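Local atomic coordinates of acyl-coenzyme A oxidase (Caenorhabditis elegans, PDB entry 5K3J), a protein that catalyses the FAD-dependent, oxygen-consuming desaturation of short-chain ascaroside-CoA thioesters, the first step of peroxisomal beta-oxidation in dauer pheromone synthesis. Residues E173-T178 and L253-V258; A198-E203 and F216-R221; A165-A170 and V270-T275; G192-Y197 and A245-Y250; I119-S124 and N262-H267. All blocks are in the same frame, centred on the assembly; numbering follows the deposited sequence.

Contact 1. Residues E173-T178 and L253-V258; sequences EFVLHT and LNNLRV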
# COMPACT_ATOMS: atom_id res chain seq x y z
N GLU A 173 3.81 39.93 26.41
CA GLU A 173 3.95 38.50 26.20
C GLU A 173 2.78 37.94 25.41
O GLU A 173 1.68 38.49 25.43
CB GLU A 173 4.05 37.77 27.54
CG GLU A 173 5.25 38.14 28.39
CD GLU A 173 5.19 37.52 29.77
OE1 GLU A 173 4.15 37.67 30.45
OE2 GLU A 173 6.17 36.85 30.18
N PHE A 174 3.02 36.84 24.70
CA PHE A 174 1.93 36.10 24.10
C PHE A 174 1.51 34.98 25.03
O PHE A 174 2.34 34.22 25.52
CB PHE A 174 2.34 35.52 22.75
CG PHE A 174 2.46 36.54 21.66
CD1 PHE A 174 1.33 36.97 20.97
CD2 PHE A 174 3.68 37.07 21.32
CE1 PHE A 174 1.44 37.90 19.97
CE2 PHE A 174 3.80 38.01 20.32
CZ PHE A 174 2.67 38.43 19.64
N VAL A 175 0.22 34.89 25.31
CA VAL A 175 -0.30 33.76 26.06
C VAL A 175 -0.77 32.70 25.05
O VAL A 175 -1.68 32.93 24.26
CB VAL A 175 -1.46 34.17 26.99
CG1 VAL A 175 -2.01 32.97 27.71
CG2 VAL A 175 -0.97 35.22 27.99
N LEU A 176 -0.11 31.54 25.08
CA LEU A 176 -0.41 30.46 24.14
C LEU A 176 -1.24 29.40 24.84
O LEU A 176 -0.81 28.85 25.84
CB LEU A 176 0.88 29.85 23.59
CG LEU A 176 1.58 30.49 22.38
CD1 LEU A 176 1.53 32.00 22.45
CD2 LEU A 176 3.01 30.01 22.34
N HIS A 177 -2.43 29.12 24.31
CA HIS A 177 -3.33 28.19 24.99
C HIS A 177 -3.88 27.07 24.12
O HIS A 177 -4.26 27.29 22.96
CB HIS A 177 -4.49 28.95 25.63
CG HIS A 177 -5.21 28.15 26.67
ND1 HIS A 177 -4.55 27.54 27.72
CD2 HIS A 177 -6.52 27.84 26.82
CE1 HIS A 177 -5.42 26.90 28.47
NE2 HIS A 177 -6.62 27.06 27.95
N THR A 178 -3.92 25.87 24.69
CA THR A 178 -4.63 24.74 24.13
C THR A 178 -5.93 24.54 24.91
O THR A 178 -5.94 23.89 25.96
CB THR A 178 -3.78 23.46 24.17
OG1 THR A 178 -2.52 23.70 23.54
CG2 THR A 178 -4.49 22.33 23.47
N LEU A 253 -0.70 23.12 25.77
CA LEU A 253 -0.24 24.38 26.35
C LEU A 253 -1.30 24.99 27.25
O LEU A 253 -2.44 25.19 26.83
CB LEU A 253 0.16 25.36 25.24
CG LEU A 253 1.38 24.96 24.41
CD1 LEU A 253 1.45 25.74 23.11
CD2 LEU A 253 2.65 25.15 25.22
N ASN A 254 -0.92 25.29 28.49
CA ASN A 254 -1.83 25.89 29.46
C ASN A 254 -1.43 27.33 29.80
O ASN A 254 -0.67 27.55 30.75
CB ASN A 254 -1.89 25.05 30.74
CG ASN A 254 -2.78 25.65 31.81
OD1 ASN A 254 -3.62 26.51 31.53
ND2 ASN A 254 -2.61 25.20 33.04
N ASN A 255 -1.95 28.28 29.03
CA ASN A 255 -1.62 29.70 29.18
C ASN A 255 -0.12 29.93 29.27
O ASN A 255 0.35 30.66 30.15
CB ASN A 255 -2.34 30.29 30.40
CG ASN A 255 -3.85 30.24 30.27
OD1 ASN A 255 -4.45 31.02 29.53
ND2 ASN A 255 -4.48 29.31 30.99
N LEU A 256 0.62 29.30 28.37
CA LEU A 256 2.08 29.40 28.32
C LEU A 256 2.50 30.78 27.83
O LEU A 256 2.05 31.23 26.77
CB LEU A 256 2.64 28.29 27.42
CG LEU A 256 4.10 27.87 27.46
CD1 LEU A 256 5.00 28.88 26.76
CD2 LEU A 256 4.55 27.66 28.89
N ARG A 257 3.35 31.46 28.59
CA ARG A 257 3.75 32.81 28.24
C ARG A 257 5.14 32.86 27.62
O ARG A 257 6.11 32.38 28.19
CB ARG A 257 3.71 33.72 29.48
CG ARG A 257 2.31 34.11 29.90
CD ARG A 257 2.31 35.01 31.13
NE ARG A 257 0.96 35.35 31.56
CZ ARG A 257 0.31 36.45 31.21
NH1 ARG A 257 0.89 37.35 30.42
NH2 ARG A 257 -0.92 36.67 31.66
N VAL A 258 5.20 33.44 26.42
CA VAL A 258 6.46 33.68 25.74
C VAL A 258 6.57 35.16 25.39
O VAL A 258 5.56 35.81 25.13
CB VAL A 258 6.59 32.81 24.46
CG1 VAL A 258 6.68 31.34 24.82
CG2 VAL A 258 5.43 33.07 23.51

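Contact 2. Residues A198-E203 and F216-R221; sequences ALVVAE and FMVQLR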
# COMPACT_ATOMS: atom_id res chain seq x y z
N ALA A 198 10.05 24.10 19.97
CA ALA A 198 9.05 23.87 18.94
C ALA A 198 8.57 25.18 18.32
O ALA A 198 8.34 26.16 19.03
CB ALA A 198 7.88 23.10 19.51
N LEU A 199 8.40 25.18 17.00
CA LEU A 199 7.77 26.31 16.34
C LEU A 199 6.28 26.05 16.27
O LEU A 199 5.81 25.29 15.42
CB LEU A 199 8.36 26.53 14.94
CG LEU A 199 9.68 27.30 14.92
CD1 LEU A 199 10.40 27.16 13.59
CD2 LEU A 199 9.40 28.76 15.22
N VAL A 200 5.54 26.66 17.20
CA VAL A 200 4.12 26.39 17.36
C VAL A 200 3.23 27.36 16.59
O VAL A 200 3.29 28.57 16.80
CB VAL A 200 3.71 26.43 18.84
CG1 VAL A 200 2.21 26.25 18.99
CG2 VAL A 200 4.46 25.37 19.60
N VAL A 201 2.42 26.81 15.69
CA VAL A 201 1.50 27.60 14.89
C VAL A 201 0.21 27.86 15.66
O VAL A 201 -0.48 26.93 16.07
CB VAL A 201 1.16 26.91 13.56
CG1 VAL A 201 0.20 27.76 12.75
CG2 VAL A 201 2.44 26.62 12.77
N ALA A 202 -0.12 29.14 15.85
CA ALA A 202 -1.30 29.50 16.62
C ALA A 202 -2.04 30.69 16.03
O ALA A 202 -1.45 31.51 15.33
CB ALA A 202 -0.91 29.80 18.06
N GLU A 203 -3.33 30.76 16.30
CA GLU A 203 -4.15 31.88 15.85
C GLU A 203 -3.80 33.14 16.63
O GLU A 203 -3.83 33.15 17.86
CB GLU A 203 -5.63 31.54 16.01
CG GLU A 203 -6.57 32.60 15.48
CD GLU A 203 -6.60 32.64 13.96
OE1 GLU A 203 -6.34 31.60 13.33
OE2 GLU A 203 -6.88 33.73 13.40
N PHE A 216 5.31 30.92 16.48
CA PHE A 216 5.83 31.29 17.79
C PHE A 216 6.86 30.27 18.25
O PHE A 216 6.56 29.08 18.36
CB PHE A 216 4.71 31.41 18.83
CG PHE A 216 3.63 32.37 18.45
CD1 PHE A 216 2.63 31.99 17.58
CD2 PHE A 216 3.62 33.66 18.97
CE1 PHE A 216 1.64 32.87 17.23
CE2 PHE A 216 2.63 34.54 18.62
CZ PHE A 216 1.64 34.15 17.74
N MET A 217 8.07 30.73 18.52
CA MET A 217 9.09 29.89 19.13
C MET A 217 8.70 29.57 20.56
O MET A 217 8.40 30.46 21.35
CB MET A 217 10.46 30.57 19.10
CG MET A 217 11.56 29.78 19.77
SD MET A 217 11.88 28.20 18.96
CE MET A 217 12.52 28.76 17.39
N VAL A 218 8.68 28.28 20.89
CA VAL A 218 8.36 27.86 22.24
C VAL A 218 9.41 26.88 22.75
O VAL A 218 9.67 25.87 22.10
CB VAL A 218 6.97 27.19 22.30
CG1 VAL A 218 6.60 26.87 23.75
CG2 VAL A 218 5.94 28.09 21.66
N GLN A 219 10.01 27.20 23.89
CA GLN A 219 10.84 26.22 24.58
C GLN A 219 9.92 25.27 25.34
O GLN A 219 9.03 25.72 26.05
CB GLN A 219 11.84 26.88 25.53
CG GLN A 219 12.71 25.87 26.27
CD GLN A 219 13.77 26.52 27.15
OE1 GLN A 219 13.73 27.72 27.40
NE2 GLN A 219 14.71 25.71 27.64
N LEU A 220 10.12 23.97 25.17
CA LEU A 220 9.23 22.99 25.75
C LEU A 220 9.88 22.28 26.93
O LEU A 220 9.23 22.04 27.95
CB LEU A 220 8.80 21.96 24.70
CG LEU A 220 8.02 22.53 23.52
CD1 LEU A 220 7.64 21.40 22.59
CD2 LEU A 220 6.78 23.26 24.00
N ARG A 221 11.15 21.97 26.78
CA ARG A 221 11.88 21.24 27.81
C ARG A 221 13.12 21.99 28.26
O ARG A 221 13.74 22.71 27.47
CB ARG A 221 12.27 19.85 27.30
CG ARG A 221 11.09 18.95 26.97
CD ARG A 221 11.56 17.73 26.21
NE ARG A 221 10.49 16.78 25.94
CZ ARG A 221 10.19 15.75 26.73
NH1 ARG A 221 10.88 15.54 27.84
NH2 ARG A 221 9.21 14.93 26.40

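Contact 3. Residues A165-A170 and V270-T275; sequences AVYDIA and VEADGT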
# COMPACT_ATOMS: atom_id res chain seq x y z
N ALA A 165 -3.14 32.48 20.41
CA ALA A 165 -1.98 33.28 20.80
C ALA A 165 -2.45 34.69 21.13
O ALA A 165 -2.65 35.52 20.25
CB ALA A 165 -0.95 33.30 19.70
N VAL A 166 -2.63 34.94 22.43
CA VAL A 166 -3.18 36.20 22.92
C VAL A 166 -2.08 37.13 23.43
O VAL A 166 -1.30 36.76 24.31
CB VAL A 166 -4.20 35.96 24.05
CG1 VAL A 166 -4.43 37.24 24.84
CG2 VAL A 166 -5.51 35.42 23.48
N TYR A 167 -2.04 38.33 22.88
CA TYR A 167 -1.04 39.30 23.32
C TYR A 167 -1.53 40.09 24.54
O TYR A 167 -2.61 40.69 24.52
CB TYR A 167 -0.68 40.25 22.18
CG TYR A 167 0.51 41.12 22.50
CD1 TYR A 167 1.68 40.57 23.01
CD2 TYR A 167 0.47 42.49 22.30
CE1 TYR A 167 2.77 41.35 23.31
CE2 TYR A 167 1.56 43.29 22.60
CZ TYR A 167 2.71 42.71 23.10
OH TYR A 167 3.79 43.50 23.40
N ASP A 168 -0.73 40.07 25.59
CA ASP A 168 -0.99 40.87 26.78
C ASP A 168 0.02 42.01 26.84
O ASP A 168 1.18 41.80 27.22
CB ASP A 168 -0.92 40.00 28.03
CG ASP A 168 -0.87 40.81 29.31
OD1 ASP A 168 -1.65 41.77 29.45
OD2 ASP A 168 -0.04 40.47 30.18
N ILE A 169 -0.42 43.20 26.46
CA ILE A 169 0.46 44.35 26.32
C ILE A 169 1.17 44.70 27.62
O ILE A 169 2.29 45.22 27.61
CB ILE A 169 -0.32 45.59 25.81
CG1 ILE A 169 -1.10 45.24 24.54
CG2 ILE A 169 0.61 46.75 25.54
CD1 ILE A 169 -1.82 46.42 23.92
N ALA A 170 0.52 44.40 28.74
CA ALA A 170 1.03 44.73 30.07
C ALA A 170 2.47 44.27 30.29
O ALA A 170 3.35 45.07 30.61
CB ALA A 170 0.12 44.14 31.14
N VAL A 270 4.50 42.52 15.39
CA VAL A 270 3.64 42.97 16.49
C VAL A 270 4.47 43.85 17.41
O VAL A 270 5.41 43.37 18.05
CB VAL A 270 3.04 41.80 17.28
CG1 VAL A 270 2.49 42.30 18.61
CG2 VAL A 270 1.95 41.10 16.48
N GLU A 271 4.15 45.14 17.47
CA GLU A 271 4.90 46.07 18.30
C GLU A 271 4.48 45.96 19.76
O GLU A 271 3.41 45.45 20.06
CB GLU A 271 4.71 47.50 17.80
CG GLU A 271 5.02 47.71 16.32
CD GLU A 271 6.48 48.04 16.06
OE1 GLU A 271 6.73 48.99 15.29
OE2 GLU A 271 7.36 47.36 16.62
N ALA A 272 5.33 46.47 20.65
CA ALA A 272 5.10 46.38 22.10
C ALA A 272 3.75 46.97 22.52
O ALA A 272 3.19 46.57 23.54
CB ALA A 272 6.22 47.08 22.84
N ASP A 273 3.23 47.91 21.73
CA ASP A 273 1.94 48.51 22.02
C ASP A 273 0.79 47.73 21.41
O ASP A 273 -0.38 48.09 21.57
CB ASP A 273 1.90 49.96 21.52
CG ASP A 273 2.27 50.08 20.05
OD1 ASP A 273 2.37 49.05 19.36
OD2 ASP A 273 2.47 51.23 19.59
N GLY A 274 1.11 46.65 20.70
CA GLY A 274 0.10 45.80 20.10
C GLY A 274 -0.19 46.12 18.65
O GLY A 274 -1.04 45.48 18.04
N THR A 275 0.50 47.11 18.10
CA THR A 275 0.35 47.46 16.69
C THR A 275 0.77 46.30 15.80
O THR A 275 1.91 45.84 15.86
CB THR A 275 1.18 48.70 16.31
OG1 THR A 275 0.65 49.86 16.97
CG2 THR A 275 1.16 48.93 14.80

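Contact 4. Residues G192-Y197 and A245-Y250; sequences GKSCNY and AADNGY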
# COMPACT_ATOMS: atom_id res chain seq x y z
N GLY A 192 6.89 14.89 20.68
CA GLY A 192 6.64 14.13 21.89
C GLY A 192 7.83 13.89 22.80
O GLY A 192 7.71 14.07 24.02
N LYS A 193 8.97 13.49 22.25
CA LYS A 193 10.07 13.01 23.08
C LYS A 193 11.43 13.65 22.84
O LYS A 193 12.25 13.72 23.76
CB LYS A 193 10.19 11.49 22.90
CG LYS A 193 9.00 10.71 23.42
CD LYS A 193 8.72 11.10 24.86
CE LYS A 193 7.63 10.24 25.46
NZ LYS A 193 7.42 10.53 26.91
N SER A 194 11.69 14.13 21.63
CA SER A 194 13.04 14.54 21.25
C SER A 194 13.31 16.03 21.42
O SER A 194 14.26 16.42 22.11
CB SER A 194 13.32 14.12 19.81
OG SER A 194 13.41 12.72 19.71
N CYS A 195 12.48 16.87 20.80
CA CYS A 195 12.73 18.30 20.78
C CYS A 195 12.58 18.93 22.16
O CYS A 195 11.85 18.42 23.02
CB CYS A 195 11.80 19.00 19.80
SG CYS A 195 10.15 19.34 20.44
N ASN A 196 13.31 20.02 22.38
CA ASN A 196 13.07 20.86 23.54
C ASN A 196 12.60 22.24 23.10
O ASN A 196 12.18 23.05 23.93
CB ASN A 196 14.32 20.97 24.43
CG ASN A 196 15.59 21.16 23.64
OD1 ASN A 196 15.57 21.47 22.44
ND2 ASN A 196 16.72 20.98 24.30
N TYR A 197 12.67 22.50 21.80
CA TYR A 197 12.09 23.69 21.21
C TYR A 197 11.10 23.31 20.12
O TYR A 197 11.28 22.31 19.42
CB TYR A 197 13.17 24.61 20.64
CG TYR A 197 13.90 25.41 21.69
CD1 TYR A 197 14.89 24.83 22.47
CD2 TYR A 197 13.60 26.76 21.89
CE1 TYR A 197 15.57 25.57 23.42
CE2 TYR A 197 14.27 27.50 22.85
CZ TYR A 197 15.26 26.89 23.61
OH TYR A 197 15.94 27.61 24.57
N ALA A 245 10.71 4.87 14.08
CA ALA A 245 11.93 5.16 14.81
C ALA A 245 11.88 6.62 15.24
O ALA A 245 12.65 7.07 16.08
CB ALA A 245 13.17 4.87 13.98
N ALA A 246 10.95 7.35 14.64
CA ALA A 246 10.69 8.74 15.01
C ALA A 246 9.62 8.82 16.09
O ALA A 246 8.79 7.92 16.22
CB ALA A 246 10.28 9.54 13.78
N ASP A 247 9.65 9.89 16.87
CA ASP A 247 8.58 10.13 17.83
C ASP A 247 7.74 11.31 17.35
O ASP A 247 8.16 12.46 17.39
CB ASP A 247 9.14 10.38 19.24
CG ASP A 247 10.09 11.56 19.29
OD1 ASP A 247 11.25 11.42 18.85
OD2 ASP A 247 9.68 12.63 19.79
N ASN A 248 6.56 11.00 16.84
CA ASN A 248 5.60 12.04 16.51
C ASN A 248 4.72 12.26 17.72
O ASN A 248 4.15 11.32 18.27
CB ASN A 248 4.80 11.64 15.27
CG ASN A 248 5.68 11.39 14.07
OD1 ASN A 248 6.30 10.34 13.94
ND2 ASN A 248 5.75 12.37 13.17
N GLY A 249 4.62 13.51 18.16
CA GLY A 249 4.01 13.78 19.45
C GLY A 249 2.81 14.69 19.47
O GLY A 249 2.36 15.19 18.44
N TYR A 250 2.28 14.91 20.67
CA TYR A 250 1.22 15.88 20.86
C TYR A 250 1.69 16.95 21.85
O TYR A 250 2.58 16.70 22.66
CB TYR A 250 -0.07 15.21 21.34
CG TYR A 250 0.02 14.49 22.66
CD1 TYR A 250 -0.16 15.16 23.87
CD2 TYR A 250 0.27 13.12 22.70
CE1 TYR A 250 -0.08 14.49 25.08
CE2 TYR A 250 0.35 12.45 23.90
CZ TYR A 250 0.18 13.13 25.09
OH TYR A 250 0.26 12.44 26.28

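Contact 5. Residues I119-S124 and N262-H267; sequences IPTLQS and NLLMRH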
# COMPACT_ATOMS: atom_id res chain seq x y z
N ILE A 119 14.43 24.28 10.90
CA ILE A 119 15.49 25.14 10.37
C ILE A 119 15.03 25.94 9.13
O ILE A 119 15.28 27.14 9.06
CB ILE A 119 16.76 24.33 10.03
CG1 ILE A 119 17.49 23.91 11.31
CG2 ILE A 119 17.70 25.14 9.14
CD1 ILE A 119 18.83 23.26 11.04
N PRO A 120 14.35 25.29 8.16
CA PRO A 120 13.91 26.07 7.01
C PRO A 120 12.86 27.15 7.33
O PRO A 120 12.74 28.10 6.56
CB PRO A 120 13.32 25.02 6.07
CG PRO A 120 14.03 23.77 6.43
CD PRO A 120 14.21 23.84 7.91
N THR A 121 12.11 26.99 8.42
CA THR A 121 11.11 27.99 8.79
C THR A 121 11.79 29.19 9.45
O THR A 121 11.39 30.33 9.23
CB THR A 121 10.03 27.41 9.74
OG1 THR A 121 9.16 26.55 9.00
CG2 THR A 121 9.20 28.52 10.38
N LEU A 122 12.82 28.93 10.25
CA LEU A 122 13.59 30.00 10.85
C LEU A 122 14.27 30.83 9.77
O LEU A 122 14.35 32.05 9.87
CB LEU A 122 14.64 29.45 11.82
CG LEU A 122 14.14 28.91 13.16
CD1 LEU A 122 15.27 28.21 13.90
CD2 LEU A 122 13.55 30.03 14.01
N GLN A 123 14.74 30.15 8.73
CA GLN A 123 15.41 30.80 7.61
C GLN A 123 14.47 31.74 6.86
O GLN A 123 14.87 32.84 6.46
CB GLN A 123 15.97 29.76 6.65
CG GLN A 123 17.16 28.99 7.20
CD GLN A 123 17.57 27.84 6.32
OE1 GLN A 123 16.74 27.13 5.76
NE2 GLN A 123 18.88 27.64 6.18
N SER A 124 13.23 31.32 6.69
CA SER A 124 12.29 32.05 5.85
C SER A 124 11.35 32.97 6.63
O SER A 124 10.69 33.84 6.04
CB SER A 124 11.46 31.08 5.01
OG SER A 124 10.74 30.17 5.84
N ASN A 262 9.25 36.15 20.69
CA ASN A 262 9.26 34.73 20.38
C ASN A 262 8.30 34.47 19.23
O ASN A 262 8.21 33.37 18.70
CB ASN A 262 8.90 33.88 21.61
CG ASN A 262 10.09 33.65 22.51
OD1 ASN A 262 10.96 34.52 22.64
ND2 ASN A 262 10.15 32.48 23.13
N LEU A 263 7.58 35.53 18.86
CA LEU A 263 6.84 35.56 17.61
C LEU A 263 7.80 35.77 16.46
O LEU A 263 8.53 36.77 16.42
CB LEU A 263 5.78 36.66 17.62
CG LEU A 263 5.12 36.99 16.28
CD1 LEU A 263 4.32 35.81 15.76
CD2 LEU A 263 4.25 38.23 16.37
N LEU A 264 7.82 34.83 15.53
CA LEU A 264 8.68 34.95 14.36
C LEU A 264 8.29 36.16 13.54
O LEU A 264 7.26 36.15 12.85
CB LEU A 264 8.62 33.69 13.50
CG LEU A 264 9.28 32.43 14.06
CD1 LEU A 264 9.70 31.51 12.92
CD2 LEU A 264 10.46 32.77 14.99
N MET A 265 9.12 37.19 13.61
CA MET A 265 8.93 38.37 12.80
C MET A 265 10.01 38.44 11.72
O MET A 265 11.06 37.81 11.86
CB MET A 265 8.93 39.62 13.67
CG MET A 265 7.77 39.65 14.66
SD MET A 265 7.76 41.05 15.80
CE MET A 265 8.40 40.30 17.30
N ARG A 266 9.74 39.26 10.72
CA ARG A 266 10.25 39.20 9.34
C ARG A 266 8.98 38.96 8.54
O ARG A 266 8.23 38.03 8.85
CB ARG A 266 11.28 38.09 9.08
CG ARG A 266 12.04 38.25 7.77
CD ARG A 266 12.76 36.97 7.37
NE ARG A 266 14.20 37.16 7.23
CZ ARG A 266 14.82 37.37 6.07
NH1 ARG A 266 16.13 37.53 6.04
NH2 ARG A 266 14.12 37.44 4.94
N HIS A 267 8.75 39.80 7.54
CA HIS A 267 7.48 39.89 6.81
C HIS A 267 6.40 40.58 7.65
O HIS A 267 5.78 41.53 7.19
CB HIS A 267 6.98 38.52 6.34
CG HIS A 267 8.06 37.62 5.82
ND1 HIS A 267 9.22 38.11 5.27
CD2 HIS A 267 8.15 36.27 5.77
CE1 HIS A 267 9.99 37.09 4.90
NE2 HIS A 267 9.36 35.97 5.19

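Contact 1. Residues E173-T178 and L253-V258
Arg257 places CG anti to its carbonyl carbon (chi1 -74°) and runs extended to NE, so that its chain crosses that of Glu173 at about a right angle and the two ends form a salt bridge. NH1 of Arg257 lies 3.3 Å from OE1 of Glu173, reaching it on the anti side and out of the carboxylate plane. Both groups are shared: Ser171 donates to Glu173 OE1, and Asp168 makes a second salt bridge with Arg257 NH1. On the same face of the sheet Val175 spreads its branches, with CG2 over the centre of the guanidinium face, 3.7 Å from Arg257 CZ, and CG1 against Asn255.

His177, with CG anti to its backbone N (chi1 -163°), turns its ring to the bend of the partner chain. There ND1 accepts from Asn255 N at 3.0 Å, while the Asn255 amide stacks on one ring face with the planes 15° apart. Thr178 closes this end: its N donates to Leu253 O, and OG1 receives Leu253 N at 2.9 Å, a double grip that suits a hydroxyl residue.

The backbones form an antiparallel ladder, in which Phe174–Val258 and Leu176–Leu256 are hydrogen-bonded pairs flanking the non-hydrogen-bonded Val175–Arg257. Opposite the charged face the side chains are apolar, and Leu176 CD2 meets Val258 CG2 at 4.1 Å.

The ladder belongs to the beta domain of the acyl-CoA oxidase fold. Strand 164-168 pairs with the other edge of strand 173-177, and strand 210-219 covers the apolar face, with Val218 against Leu176 and Leu256.

Contact 2. Residues A198-E203 and F216-R221
Ala198 offers a shallow place on one face of this hairpin, and Leu220 fills it, its CD1 coming 3.5 Å from Ala198 CB. A methyl group suits the place because it leaves room for the leucine branch. Next along this face two branched residues interlock diagonally: CG2 of Val200 meets CG2 of Val218 at 3.7 Å. Beyond them Phe216 brings the CE1 corner of its ring to the small Ala202, 4.1 Å from Ala202 CB, with the carbonyl oxygens of Val200 and Ala202 at the ring edge, in its plane. An alanine in place of Phe216 would probably open a gap beside Ala202 and leave the Phe174 ring without its edge-to-face partner.

On the other face Met217 is bent at chi2 (63°) and chi3, which curls the thioether back across the strands and sets CE against CD2 of Leu199 at 3.8 Å. The flexible methionine thus fits round the branched end of the leucine. Four backbone bonds hold the register, two in the Ala198–Val218 pair and two in Val200–Phe216, with Leu199–Met217 the non-hydrogen-bonded pair between.

The residues that meet here, in the hairpin of strands 197-205 and 210-219, are all buried. Helix 112-125 lies over the Leu199 and Met217 face, contributing Phe118, Thr121 and Leu122, while strand 147-148, which carries FAD-binding Ala148, runs parallel to strand 197-205.

Contact 3. Residues A165-A170 and V270-T275
Tyr167, near the end of strand 164-168, and Ile169 just beyond it meet the loop that joins strands 269-270 and 276-277, a type I turn from Glu271 to Gly274 with a G1 beta bulge. Gly274 N bonds to Glu271 O at 2.7 Å, and Glu271 N bonds to Thr275 O. Gly274 has a positive phi of 96°, where a side chain would press on the carbonyl oxygen of Asp273, so glycine is the natural residue for the site.

The tyrosine carries the contact. The CG of Tyr167 is anti to the backbone N (chi1 -170°), which sends the ring across to the turn. There Tyr167 OH donates to Ala272 O at 3.1 Å, arriving well to one side of that carbonyl and above its plane. Val270 covers one ring face in a CH-pi contact, its CG1 4.2 Å from Tyr167 CD2. A phenol suits this place because its flat body packs against apolar groups while its tip reaches a turn carbonyl from the side. A leucine in place of Tyr167 would probably leave Ala272 O without this donor and the Val270 methyl without an aromatic face to rest on.

Ile169 packs beside the CD2–CE2 side of the ring, with CG2 against Ala272 O and CD1 against Asp273 O. Within the turn, Asp273 OD1 accepts from Thr275 N in an Asx turn, though the aspartate is poorly ordered. Where ring and bulge come together, Tyr167 CE2 sits 3.8 Å from Gly274 CA.

Contact 4. Residues G192-Y197 and A245-Y250
The loop from strand 185-189, whose end bears the FAD-binding Gly189, to strand 197-205 is tied through Asp247, just before strand 248-253, which grips Lys193 and Ser194. Both carboxylate oxygens work. OD2 of Asp247 accepts from Lys193 N at 2.7 Å, the N-H coming from above the carboxylate plane, and more weakly from Ser194 N at 3.1 Å. OD1 takes the hydroxyl of Ser194, OG to OD1 2.7 Å, on its syn side. CG of Asp247 stands between its own backbone N and carbonyl carbon (chi1 58°), the crowded position, which turns the acid toward the loop. A short acid suits this buried site, where backbone N-H groups and a hydroxyl would probably spread its charge.

Gly192 and Gly249 lie alongside each other, and a side chain on Gly249 would run into Gly192 N. The Lys193 ammonium leads away to Ala642 O of the second subunit.

The tie therefore lies near the dimer interface. Leu639 of the second subunit packs on Lys193 and Asp247, Phe631 from its helix 626-636 meets Tyr250 edge-to-face, and Arg221, just past strand 210-219, binds Gly192 O.

Contact 5. Residues I119-S124 and N262-H267
His267 and Ser124 make the one hydrogen bond between these segments: NE2 of His267 donates to Ser124 O at 2.7 Å. The donor comes nearly along the C=O axis (169°), but the bond is bent at the hydrogen (134°) and the oxygen is tilted from the imidazole plane. Histidine suits a site at a helix's carboxyl end, where a ring N-H can meet an outward carbonyl. Two apolar contacts lie further along the loop, where Leu264 forks against the helix. Its CD1 touches Thr121 CG2 at 4.0 Å, and its CD2 touches Leu122 CD2 at 4.2 Å. Arg266 runs past the same helix end, with CD 4.0 Å from Ser124 O.

The next shell fixes these groups. Ser124 OG turns back to Pro120 O, 3.0 Å away and on a lone pair of that carbonyl, while Thr121 OG1 bonds to Leu117 O. Arg266 NH2 makes a salt bridge with Asp371, and His267 packs on Ile284, a substrate-binding residue.

Gln130 of helix 128-139 bonds to Leu263 O and Met265 N, and Leu264 is packed between helix 112-125 and Phe215 of strand 210-219.

Overall arrangement
All five contacts build or border the beta domain. Contacts 1, 2 and 3 share one sheet: strand 164-168 of contact 3 lies between strand 173-177 of contact 1 and strand 197-205 of contact 2. Contact 2 is its buried centre, with wholly apolar side-chain packing; contact 1 is partly buried and adds charge and amide chemistry, and contact 3, outermost, rests on a tyrosine and an isoleucine against a turn. Contact 4, also buried, relies instead on a carboxylate and paired glycines beside the dimer interface, about 30 Å between centres from contact 3. Contact 5, partly buried, joins helix to loop, its Leu264 touching Leu199 of contact 2 and its Leu263 reaching contacts 1 and 3.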